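Local atomic coordinates of penaeus monodon metallodensovirus major capsid protein (Penaeus monodon metallodensovirus, PDB entry 6WH7), a protein that builds the icosahedral shell of a shrimp densovirus, sixty copies assembling into the capsid that presumably encloses the viral genome. Residues A115-R120 / R302-G307; M157-D162 / H271-P276. All blocks are in the same frame, centred on the assembly; numbering follows the deposited sequence.

Contact 1: residues A115-R120 / R302-G307; sequences ACKAHR and RLWEQG
Arg302 pairs with Ala118 by backbone: its N donates to Ala118 O at 2.9 Å, and its O takes two weak bonds in return, from Ala118 N and from Lys117 N, the latter bent to 127°. Two residues facing one is a classic beta bulge, and here it sits where strand 118-135 meets the end of strand 287-302. The Arg302 side chain leads away, its NH1 bonding Arg352 O of a neighbouring subunit. Leu303 contributes its carbonyl O, 3.6 Å from Lys117 CB. Strands 118-135 and 287-302 belong to an antiparallel sheet that also includes strand 59-75, consistent with the jelly-roll core of parvoviral shells, and the bulge marks the point where the chain leaves that sheet. Trp304 then turns its indole so that NE1 reaches Ala115 O at 2.9 Å, with the oxygen close to the ring plane. Over one face of the same indole lies Lys117, its CB 3.8 Å from the centroid of the six-membered ring in a CH-pi contact. Glu305 crosses Lys117 at about a right angle, and the bend at chi2 (85°) swings its carboxylate carbon CD toward the lysine. Glu305 OE2 forms a salt bridge with Lys117 NZ at 3.2 Å. Lys117 NZ also pairs with Asp323, and Glu305 OE2 with the same Arg352 of the neighbouring subunit.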
loop_
_atom_site.group_PDB
_atom_site.type_symbol
_atom_site.label_atom_id
_atom_site.label_comp_id
_atom_site.label_asym_id
_atom_site.label_seq_id
_atom_site.Cartn_x
_atom_site.Cartn_y
_atom_site.Cartn_z
ATOM N N ALA A 115 -6.519 57.427 80.820
ATOM C CA ALA A 115 -6.861 58.568 79.987
ATOM C C ALA A 115 -7.633 58.165 78.742
ATOM O O ALA A 115 -8.134 59.039 78.031
ATOM C CB ALA A 115 -5.594 59.322 79.581
ATOM N N CYS A 116 -7.713 56.875 78.454
ATOM C CA CYS A 116 -8.553 56.358 77.393
ATOM C C CYS A 116 -10.010 56.391 77.825
ATOM O O CYS A 116 -10.330 56.549 79.003
ATOM C CB CYS A 116 -8.157 54.930 77.052
ATOM S SG CYS A 116 -6.448 54.750 76.609
ATOM N N LYS A 117 -10.908 56.262 76.853
ATOM C CA LYS A 117 -12.304 56.107 77.226
ATOM C C LYS A 117 -12.540 54.760 77.889
ATOM O O LYS A 117 -13.228 54.673 78.911
ATOM C CB LYS A 117 -13.216 56.260 76.017
ATOM C CG LYS A 117 -14.652 56.269 76.448
ATOM C CD LYS A 117 -15.614 56.441 75.330
ATOM C CE LYS A 117 -17.002 56.285 75.876
ATOM N NZ LYS A 117 -17.283 57.322 76.900
ATOM N N ALA A 118 -11.963 53.705 77.328
ATOM C CA ALA A 118 -12.158 52.351 77.807
ATOM C C ALA A 118 -10.861 51.581 77.669
ATOM O O ALA A 118 -10.030 51.885 76.814
ATOM C CB ALA A 118 -13.248 51.639 77.024
ATOM N N HIS A 119 -10.699 50.575 78.520
ATOM C CA HIS A 119 -9.561 49.678 78.438
ATOM C C HIS A 119 -10.008 48.303 78.886
ATOM O O HIS A 119 -10.969 48.162 79.641
ATOM C CB HIS A 119 -8.385 50.160 79.289
ATOM C CG HIS A 119 -8.694 50.246 80.745
ATOM N ND1 HIS A 119 -8.660 49.155 81.578
ATOM C CD2 HIS A 119 -9.068 51.293 81.512
ATOM C CE1 HIS A 119 -8.985 49.528 82.800
ATOM N NE2 HIS A 119 -9.238 50.822 82.788
ATOM N N ARG A 120 -9.314 47.287 78.395
ATOM C CA ARG A 120 -9.730 45.952 78.686
ATOM C C ARG A 120 -8.512 45.053 78.829
ATOM O O ARG A 120 -7.570 45.178 78.039
ATOM C CB ARG A 120 -10.658 45.488 77.564
ATOM C CG ARG A 120 -11.184 44.130 77.697
ATOM C CD ARG A 120 -12.275 43.903 76.701
ATOM N NE ARG A 120 -11.868 44.042 75.318
ATOM C CZ ARG A 120 -12.732 44.099 74.319
ATOM N NH1 ARG A 120 -14.023 44.022 74.572
ATOM N NH2 ARG A 120 -12.308 44.222 73.074
ATOM N N ARG A 302 -9.433 51.927 73.934
ATOM C CA ARG A 302 -10.326 52.511 72.957
ATOM C C ARG A 302 -10.462 53.988 73.277
ATOM O O ARG A 302 -10.411 54.387 74.440
ATOM C CB ARG A 302 -11.658 51.761 72.971
ATOM C CG ARG A 302 -12.738 52.375 72.174
ATOM C CD ARG A 302 -13.970 51.511 72.167
ATOM N NE ARG A 302 -13.897 50.430 71.199
ATOM C CZ ARG A 302 -14.848 49.524 71.033
ATOM N NH1 ARG A 302 -15.922 49.548 71.797
ATOM N NH2 ARG A 302 -14.725 48.590 70.111
ATOM N N LEU A 303 -10.603 54.799 72.236
ATOM C CA LEU A 303 -10.483 56.240 72.366
ATOM C C LEU A 303 -11.841 56.908 72.498
ATOM O O LEU A 303 -12.894 56.273 72.470
ATOM C CB LEU A 303 -9.735 56.830 71.177
ATOM C CG LEU A 303 -8.326 56.289 71.040
ATOM C CD1 LEU A 303 -7.584 56.986 69.953
ATOM C CD2 LEU A 303 -7.645 56.447 72.307
ATOM N N TRP A 304 -11.795 58.224 72.633
ATOM C CA TRP A 304 -12.951 59.066 72.863
ATOM C C TRP A 304 -13.748 59.289 71.584
ATOM O O TRP A 304 -13.274 59.054 70.471
ATOM C CB TRP A 304 -12.506 60.392 73.455
ATOM C CG TRP A 304 -11.854 60.195 74.762
ATOM C CD1 TRP A 304 -10.523 60.121 75.002
ATOM C CD2 TRP A 304 -12.501 59.993 76.015
ATOM N NE1 TRP A 304 -10.295 59.915 76.331
ATOM C CE2 TRP A 304 -11.498 59.829 76.977
ATOM C CE3 TRP A 304 -13.833 59.950 76.419
ATOM C CZ2 TRP A 304 -11.781 59.623 78.314
ATOM C CZ3 TRP A 304 -14.108 59.745 77.742
ATOM C CH2 TRP A 304 -13.092 59.585 78.676
ATOM N N GLU A 305 -14.987 59.733 71.766
ATOM C CA GLU A 305 -15.869 60.012 70.645
ATOM C C GLU A 305 -15.312 61.120 69.767
ATOM O O GLU A 305 -14.767 62.110 70.255
ATOM C CB GLU A 305 -17.248 60.419 71.150
ATOM C CG GLU A 305 -17.975 59.344 71.898
ATOM C CD GLU A 305 -17.597 59.298 73.356
ATOM O OE1 GLU A 305 -16.735 60.090 73.780
ATOM O OE2 GLU A 305 -18.162 58.466 74.081
ATOM N N GLN A 306 -15.457 60.952 68.461
ATOM C CA GLN A 306 -15.107 62.015 67.541
ATOM C C GLN A 306 -16.174 63.099 67.540
ATOM O O GLN A 306 -17.314 62.889 67.952
ATOM C CB GLN A 306 -14.920 61.476 66.130
ATOM C CG GLN A 306 -13.748 60.568 65.995
ATOM C CD GLN A 306 -12.472 61.233 66.419
ATOM O OE1 GLN A 306 -12.277 62.418 66.195
ATOM N NE2 GLN A 306 -11.588 60.469 67.032
ATOM N N GLY A 307 -15.785 64.267 67.073
ATOM C CA GLY A 307 -16.714 65.358 66.960
ATOM C C GLY A 307 -16.771 66.196 68.211
ATOM O O GLY A 307 -15.954 66.084 69.125
#

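Contact 2: residues M157-D162 / H271-P276; sequences MIHSID and HYLSFP
Met157 lies against Phe275 and Leu273 at one end of an antiparallel strand pair. Its CB is the first atom to approach Phe275 CE1. CG, anti to the backbone N (chi1 -178°), lies 3.8 Å from the same Phe275 CE1. SD approaches the Phe275 ring obliquely, 4.8 Å from its centroid, a Met-aromatic contact. CE, turned by the bend at chi3 (72°), ends 3.7 Å from Leu273 CD2. That same leucine methyl touches the edge of the His159 ring, 3.3 Å from His159 ND1. Farther along this face, His159 points its edge at the face of His271, His159 NE2 lying 3.7 Å from His271 CG with the ring planes at 77°. Ile161 runs beside His271, with Ile161 CG1 3.4 Å from His271 CD2. Ile158, Ser160, Tyr272 and Ser274 occupy the other face, where Asp162 CB meets the Tyr272 ring at its edge. Between the faces, Ile158 pairs with Ser274 and Ser160 with Tyr272, two hydrogen bonds to each pair. The two strands are neighbours in the five-stranded sheet, between 79-83 and 207-211. Backbone hydrogen bonds thus join the strands, while on the side of Met157, Leu273, His159 and His271 the side chains meet by apolar, sulfur-aromatic and offset edge-to-face contact, the polar His271 ND1 being satisfied by Tyr126 OH.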
loop_
_atom_site.group_PDB
_atom_site.type_symbol
_atom_site.label_atom_id
_atom_site.label_comp_id
_atom_site.label_asym_id
_atom_site.label_seq_id
_atom_site.Cartn_x
_atom_site.Cartn_y
_atom_site.Cartn_z
ATOM N N MET A 157 11.916 22.422 92.199
ATOM C CA MET A 157 10.816 23.184 92.760
ATOM C C MET A 157 9.549 22.778 92.033
ATOM O O MET A 157 9.543 22.646 90.808
ATOM C CB MET A 157 11.051 24.688 92.639
ATOM C CG MET A 157 9.942 25.518 93.247
ATOM S SD MET A 157 10.262 27.274 93.198
ATOM C CE MET A 157 10.051 27.584 91.460
ATOM N N ILE A 158 8.486 22.558 92.787
ATOM C CA ILE A 158 7.239 22.058 92.229
ATOM C C ILE A 158 6.350 23.246 91.907
ATOM O O ILE A 158 6.005 24.026 92.796
ATOM C CB ILE A 158 6.540 21.102 93.203
ATOM C CG1 ILE A 158 7.463 19.950 93.563
ATOM C CG2 ILE A 158 5.292 20.552 92.576
ATOM C CD1 ILE A 158 6.950 19.101 94.670
ATOM N N HIS A 159 5.982 23.392 90.643
ATOM C CA HIS A 159 4.943 24.331 90.259
ATOM C C HIS A 159 3.635 23.567 90.173
ATOM O O HIS A 159 3.517 22.619 89.395
ATOM C CB HIS A 159 5.229 24.998 88.923
ATOM C CG HIS A 159 4.235 26.057 88.579
ATOM N ND1 HIS A 159 4.238 27.296 89.172
ATOM C CD2 HIS A 159 3.136 26.020 87.794
ATOM C CE1 HIS A 159 3.226 28.005 88.710
ATOM N NE2 HIS A 159 2.539 27.252 87.875
ATOM N N SER A 160 2.655 23.986 90.954
ATOM C CA SER A 160 1.380 23.302 91.027
ATOM C C SER A 160 0.288 24.205 90.483
ATOM O O SER A 160 0.198 25.373 90.863
ATOM C CB SER A 160 1.067 22.906 92.463
ATOM O OG SER A 160 2.030 21.999 92.956
ATOM N N ILE A 161 -0.523 23.666 89.585
ATOM C CA ILE A 161 -1.733 24.319 89.116
ATOM C C ILE A 161 -2.905 23.553 89.695
ATOM O O ILE A 161 -2.999 22.335 89.520
ATOM C CB ILE A 161 -1.811 24.344 87.584
ATOM C CG1 ILE A 161 -0.665 25.156 87.000
ATOM C CG2 ILE A 161 -3.118 24.924 87.146
ATOM C CD1 ILE A 161 -0.589 25.068 85.521
ATOM N N ASP A 162 -3.803 24.248 90.373
ATOM C CA ASP A 162 -4.916 23.576 91.019
ATOM C C ASP A 162 -6.123 23.748 90.110
ATOM O O ASP A 162 -6.851 24.735 90.197
ATOM C CB ASP A 162 -5.151 24.183 92.395
ATOM C CG ASP A 162 -6.126 23.401 93.212
ATOM O OD1 ASP A 162 -6.536 22.314 92.768
ATOM O OD2 ASP A 162 -6.484 23.877 94.304
ATOM N N HIS A 271 -2.142 28.868 91.137
ATOM C CA HIS A 271 -0.767 28.481 90.888
ATOM C C HIS A 271 0.019 28.565 92.181
ATOM O O HIS A 271 -0.137 29.506 92.959
ATOM C CB HIS A 271 -0.109 29.322 89.802
ATOM C CG HIS A 271 -0.652 29.062 88.436
ATOM N ND1 HIS A 271 -0.188 29.711 87.318
ATOM C CD2 HIS A 271 -1.642 28.246 88.012
ATOM C CE1 HIS A 271 -0.844 29.283 86.258
ATOM N NE2 HIS A 271 -1.739 28.399 86.653
ATOM N N TYR A 272 0.847 27.559 92.403
ATOM C CA TYR A 272 1.455 27.303 93.692
ATOM C C TYR A 272 2.875 26.829 93.470
ATOM O O TYR A 272 3.136 26.043 92.558
ATOM C CB TYR A 272 0.665 26.244 94.447
ATOM C CG TYR A 272 -0.747 26.644 94.768
ATOM C CD1 TYR A 272 -1.019 27.717 95.591
ATOM C CD2 TYR A 272 -1.807 26.002 94.168
ATOM C CE1 TYR A 272 -2.306 28.081 95.867
ATOM C CE2 TYR A 272 -3.090 26.366 94.429
ATOM C CZ TYR A 272 -3.336 27.404 95.276
ATOM O OH TYR A 272 -4.632 27.759 95.529
ATOM N N LEU A 273 3.786 27.313 94.296
ATOM C CA LEU A 273 5.156 26.837 94.305
ATOM C C LEU A 273 5.408 26.092 95.601
ATOM O O LEU A 273 4.942 26.500 96.665
ATOM C CB LEU A 273 6.147 27.983 94.141
ATOM C CG LEU A 273 6.059 28.630 92.769
ATOM C CD1 LEU A 273 6.977 29.811 92.670
ATOM C CD2 LEU A 273 6.379 27.621 91.703
ATOM N N SER A 274 6.143 24.994 95.503
ATOM C CA SER A 274 6.332 24.113 96.638
ATOM C C SER A 274 7.628 23.356 96.436
ATOM O O SER A 274 8.146 23.264 95.324
ATOM C CB SER A 274 5.150 23.155 96.788
ATOM O OG SER A 274 5.315 22.303 97.897
ATOM N N PHE A 275 8.152 22.823 97.528
ATOM C CA PHE A 275 9.329 21.992 97.406
ATOM C C PHE A 275 9.014 20.582 97.870
ATOM O O PHE A 275 8.150 20.386 98.726
ATOM C CB PHE A 275 10.502 22.546 98.218
ATOM C CG PHE A 275 10.987 23.866 97.735
ATOM C CD1 PHE A 275 11.822 23.951 96.645
ATOM C CD2 PHE A 275 10.618 25.024 98.375
ATOM C CE1 PHE A 275 12.264 25.159 96.202
ATOM C CE2 PHE A 275 11.065 26.235 97.931
ATOM C CZ PHE A 275 11.886 26.301 96.846
ATOM N N PRO A 276 9.685 19.581 97.316
ATOM C CA PRO A 276 9.457 18.217 97.748
ATOM C C PRO A 276 9.953 18.011 99.165
ATOM O O PRO A 276 10.983 18.574 99.556
ATOM C CB PRO A 276 10.275 17.395 96.748
ATOM C CG PRO A 276 11.334 18.309 96.323
ATOM C CD PRO A 276 10.692 19.647 96.250
#

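How the contacts relate
Contacts 1 and 2 lie on opposite sides of the chain's centre, 40 Å apart between centres and about 19 Å between nearest atoms, so neither touches the other. Both segments of contact 2 fall between those of contact 1 in sequence. Each belongs to a different antiparallel sheet, and strand 118-135 links them: contact 1 holds its start, while farther along it Leu128, Leu131 and Leu133 pack on Leu273, Met157 and Phe275 of contact 2, and Tyr126 touches His159 and bonds His271. Their settings differ too. Contact 1 reaches two neighbouring subunits through several polar bonds; contact 2 meets another subunit through packing at Ile158 and Pro276.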